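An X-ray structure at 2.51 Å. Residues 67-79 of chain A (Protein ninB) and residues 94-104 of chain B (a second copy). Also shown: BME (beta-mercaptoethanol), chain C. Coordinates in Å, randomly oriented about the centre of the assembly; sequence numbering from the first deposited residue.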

# COMPACT_ATOMS: atom_id res chain seq x y z
N LEU A 67 16.69 -5.38 9.58
CA LEU A 67 15.40 -4.76 9.35
C LEU A 67 14.74 -5.37 8.14
O LEU A 67 15.42 -5.81 7.21
CB LEU A 67 15.59 -3.27 9.11
CG LEU A 67 16.50 -2.60 10.12
CD1 LEU A 67 16.59 -1.13 9.78
CD2 LEU A 67 15.96 -2.82 11.53
N ASP A 68 13.42 -5.40 8.16
CA ASP A 68 12.66 -5.96 7.05
C ASP A 68 12.51 -4.90 5.98
O ASP A 68 12.83 -3.74 6.21
CB ASP A 68 11.29 -6.44 7.55
CG ASP A 68 10.69 -5.53 8.60
OD1 ASP A 68 9.72 -4.81 8.26
OD2 ASP A 68 11.20 -5.53 9.74
N ALA A 69 12.05 -5.30 4.80
CA ALA A 69 11.90 -4.36 3.70
C ALA A 69 11.12 -3.10 4.04
O ALA A 69 11.50 -2.00 3.65
CB ALA A 69 11.25 -5.05 2.50
N GLU A 70 10.03 -3.25 4.78
CA GLU A 70 9.20 -2.11 5.14
C GLU A 70 10.00 -1.12 5.96
O GLU A 70 9.99 0.08 5.69
CB GLU A 70 7.98 -2.55 5.94
CG GLU A 70 7.15 -3.64 5.27
CD GLU A 70 5.70 -3.62 5.71
OE1 GLU A 70 5.02 -2.61 5.42
OE2 GLU A 70 5.24 -4.61 6.34
N SER A 71 10.70 -1.63 6.96
CA SER A 71 11.51 -0.81 7.83
C SER A 71 12.60 -0.11 7.02
O SER A 71 12.91 1.05 7.30
CB SER A 71 12.15 -1.68 8.93
OG SER A 71 11.17 -2.34 9.72
N TRP A 72 13.18 -0.78 6.03
CA TRP A 72 14.22 -0.16 5.21
C TRP A 72 13.64 0.93 4.31
O TRP A 72 14.34 1.88 3.96
CB TRP A 72 14.96 -1.19 4.37
CG TRP A 72 16.16 -1.82 5.04
CD1 TRP A 72 16.27 -3.10 5.50
CD2 TRP A 72 17.42 -1.19 5.32
NE1 TRP A 72 17.51 -3.31 6.05
CE2 TRP A 72 18.24 -2.15 5.95
CE3 TRP A 72 17.94 0.09 5.10
CZ2 TRP A 72 19.55 -1.87 6.36
CZ3 TRP A 72 19.23 0.37 5.50
CH2 TRP A 72 20.03 -0.61 6.12
N LYS A 73 12.37 0.80 3.92
CA LYS A 73 11.76 1.82 3.07
C LYS A 73 11.73 3.12 3.86
O LYS A 73 12.03 4.19 3.33
CB LYS A 73 10.35 1.40 2.64
CG LYS A 73 9.73 2.30 1.58
CD LYS A 73 8.51 1.67 0.93
CE LYS A 73 7.25 1.69 1.81
NZ LYS A 73 6.49 2.98 1.77
N CYS A 74 11.38 3.02 5.14
CA CYS A 74 11.33 4.18 6.03
C CYS A 74 12.68 4.90 6.09
O CYS A 74 12.77 6.09 5.80
CB CYS A 74 10.95 3.75 7.45
SG CYS A 74 9.21 3.80 7.82
N VAL A 75 13.71 4.15 6.48
CA VAL A 75 15.04 4.69 6.59
C VAL A 75 15.43 5.39 5.29
O VAL A 75 15.91 6.53 5.30
CB VAL A 75 16.07 3.58 6.88
CG1 VAL A 75 17.44 4.18 7.14
CG2 VAL A 75 15.62 2.75 8.07
N PHE A 76 15.23 4.70 4.18
CA PHE A 76 15.59 5.30 2.91
C PHE A 76 14.74 6.51 2.63
O PHE A 76 15.27 7.56 2.28
CB PHE A 76 15.48 4.27 1.78
CG PHE A 76 16.65 3.34 1.71
CD1 PHE A 76 17.93 3.83 1.52
CD2 PHE A 76 16.47 1.96 1.86
CE1 PHE A 76 19.04 2.97 1.48
CE2 PHE A 76 17.57 1.09 1.82
CZ PHE A 76 18.85 1.59 1.64
N THR A 77 13.43 6.41 2.80
CA THR A 77 12.57 7.55 2.55
C THR A 77 12.92 8.69 3.51
O THR A 77 12.86 9.86 3.15
CB THR A 77 11.10 7.18 2.75
OG1 THR A 77 10.73 6.20 1.77
CG2 THR A 77 10.22 8.40 2.60
N ALA A 78 13.30 8.33 4.73
CA ALA A 78 13.67 9.33 5.73
C ALA A 78 14.86 10.15 5.27
O ALA A 78 14.99 11.31 5.63
CB ALA A 78 13.99 8.65 7.05
N ALA A 79 15.73 9.53 4.48
CA ALA A 79 16.93 10.20 3.96
C ALA A 79 16.64 11.24 2.88
O ALA A 79 17.47 12.10 2.59
CB ALA A 79 17.91 9.15 3.43
N PHE B 94 17.89 10.14 13.47
CA PHE B 94 17.25 8.86 13.61
C PHE B 94 16.05 8.84 12.74
O PHE B 94 15.70 9.85 12.15
CB PHE B 94 16.82 8.68 15.06
CG PHE B 94 15.76 9.65 15.48
CD1 PHE B 94 14.41 9.34 15.36
CD2 PHE B 94 16.11 10.92 15.94
CE1 PHE B 94 13.42 10.26 15.68
CE2 PHE B 94 15.12 11.85 16.27
CZ PHE B 94 13.77 11.52 16.13
N VAL B 95 15.41 7.68 12.66
CA VAL B 95 14.19 7.53 11.88
C VAL B 95 13.25 6.64 12.68
O VAL B 95 13.70 5.70 13.33
CB VAL B 95 14.46 6.90 10.47
CG1 VAL B 95 15.88 6.35 10.39
CG2 VAL B 95 13.45 5.82 10.18
N VAL B 96 11.96 6.96 12.66
CA VAL B 96 11.01 6.14 13.40
C VAL B 96 10.26 5.24 12.43
O VAL B 96 9.94 5.62 11.31
CB VAL B 96 10.00 6.99 14.27
CG1 VAL B 96 10.56 8.36 14.54
CG2 VAL B 96 8.64 7.05 13.63
N ILE B 97 10.00 4.03 12.90
CA ILE B 97 9.31 3.01 12.14
C ILE B 97 8.13 2.45 12.91
O ILE B 97 8.29 1.86 13.98
CB ILE B 97 10.27 1.87 11.84
CG1 ILE B 97 11.50 2.42 11.13
CG2 ILE B 97 9.56 0.80 11.03
CD1 ILE B 97 12.68 1.50 11.18
N GLY B 98 6.93 2.64 12.38
CA GLY B 98 5.75 2.13 13.05
C GLY B 98 5.57 0.66 12.71
O GLY B 98 6.20 0.15 11.77
N GLN B 99 4.73 -0.02 13.48
CA GLN B 99 4.46 -1.43 13.23
C GLN B 99 3.62 -1.52 11.96
O GLN B 99 2.85 -0.61 11.64
CB GLN B 99 3.68 -2.05 14.40
CG GLN B 99 4.24 -1.74 15.78
CD GLN B 99 5.70 -2.13 15.92
OE1 GLN B 99 6.14 -3.11 15.32
NE2 GLN B 99 6.43 -1.39 16.74
N SER B 100 3.76 -2.62 11.22
CA SER B 100 3.00 -2.80 10.00
C SER B 100 1.72 -3.60 10.26
O SER B 100 1.67 -4.48 11.13
CB SER B 100 3.85 -3.47 8.91
OG SER B 100 4.36 -4.73 9.30
N THR B 101 0.68 -3.25 9.50
CA THR B 101 -0.61 -3.90 9.60
C THR B 101 -0.49 -5.26 8.94
O THR B 101 -1.32 -6.14 9.16
CB THR B 101 -1.67 -3.08 8.88
OG1 THR B 101 -1.27 -2.89 7.52
CG2 THR B 101 -1.83 -1.73 9.55
N SER B 102 0.57 -5.42 8.14
CA SER B 102 0.86 -6.66 7.44
C SER B 102 0.96 -7.84 8.41
O SER B 102 0.00 -8.61 8.55
CB SER B 102 2.17 -6.52 6.65
OG SER B 102 2.03 -5.55 5.62
N ARG B 103 2.11 -8.01 9.06
CA ARG B 103 2.25 -9.11 10.01
C ARG B 103 1.52 -8.77 11.30
O ARG B 103 2.10 -8.71 12.38
CB ARG B 103 3.73 -9.41 10.31
CG ARG B 103 4.48 -10.03 9.14
CD ARG B 103 5.10 -8.95 8.28
NE ARG B 103 6.16 -8.28 9.01
CZ ARG B 103 6.84 -7.23 8.57
NH1 ARG B 103 6.57 -6.71 7.37
NH2 ARG B 103 7.81 -6.70 9.31
N MET B 104 0.22 -8.53 11.15
CA MET B 104 -0.66 -8.20 12.26
C MET B 104 -1.71 -9.32 12.28
O MET B 104 -2.25 -9.70 11.22
CB MET B 104 -1.30 -6.83 12.02
CG MET B 104 -1.92 -6.17 13.24
SD MET B 104 -2.45 -4.47 12.92
CE MET B 104 -1.33 -3.58 13.93
C1 BME C . 8.16 4.95 3.46
C2 BME C . 8.57 5.84 4.65
O1 BME C . 8.32 3.59 3.81
S2 BME C . 7.53 5.49 6.09

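The helix 69-79 of chain A packs against the strand 94-97 of chain B and the loop that follows it. The two run in roughly opposite directions, with 140° between their N-to-C directions. The two stretches bury 457 Å² between them, both sides summed. The early residues of the helix face the loop, and the later ones face the strand.

Ile97(B) covers the most surface. Its CA-CB bond points toward the helix, and its side chain adopts chi1 m and chi2 t. CG1 lies 4.0 Å from CB of Cys74(A). CD1 reaches to 4.5 Å from CG2 of Val75(A). CG2 of Ile97(B) sits 3.8 Å from OG of Ser71(A). A branched apolar side chain suits this place, because its branches reach Ser71(A), Cys74(A) and Val75(A). CA of Ser71(A) is 6.2 Å from CA of Ile97(B).

Val95(B) points the same way, two residues earlier in the strand. The CA-CB bond of Val96(B), between them, points away. CB of Val95(B) lies 3.9 Å from CB of Ala78(A). Its CG1 is 4.2 Å from CG1 of Val75(A), and its CG2 is 4.2 Å from CB of Cys74(A). Val95(B) is buried, and its compact branched side chain fits among these three residues. Ala78(A) has only a methyl group to offer, and that methyl points toward the strand. The CA-CB bond of Val75(A) points sideways, yet both methyl groups make contact.

Glu70(A) anchors the polar end. Its CA-CB bond points toward chain B, with chi1 m and chi2 t. OE2 forms a salt bridge to NH1 of Arg103(B) at 2.7 Å. The same oxygen accepts weak hydrogen bonds from OG of Ser100(B) at 3.1 Å and from OG of Ser102(B) at 3.4 Å. A carboxylate suits this place because one oxygen can serve several donors.

Arg103(B) also reaches Asp68(A), the N-cap residue of the helix. Its NH2 donates a hydrogen bond to OD1 of Asp68(A) at 2.9 Å and 162°, as part of a second salt bridge. OD1 lies at the edge of the guanidinium, near its plane. Two carboxylates share one guanidinium. Arg103(B) is exposed and poorly ordered, so its exact position deserves caution.

Cys74(A) turns CB toward the strand, while SG carries beta-mercaptoethanol, probably from the crystallisation liquor. The declared bond from SG to S2 of BME is stretched to 2.9 Å in the model.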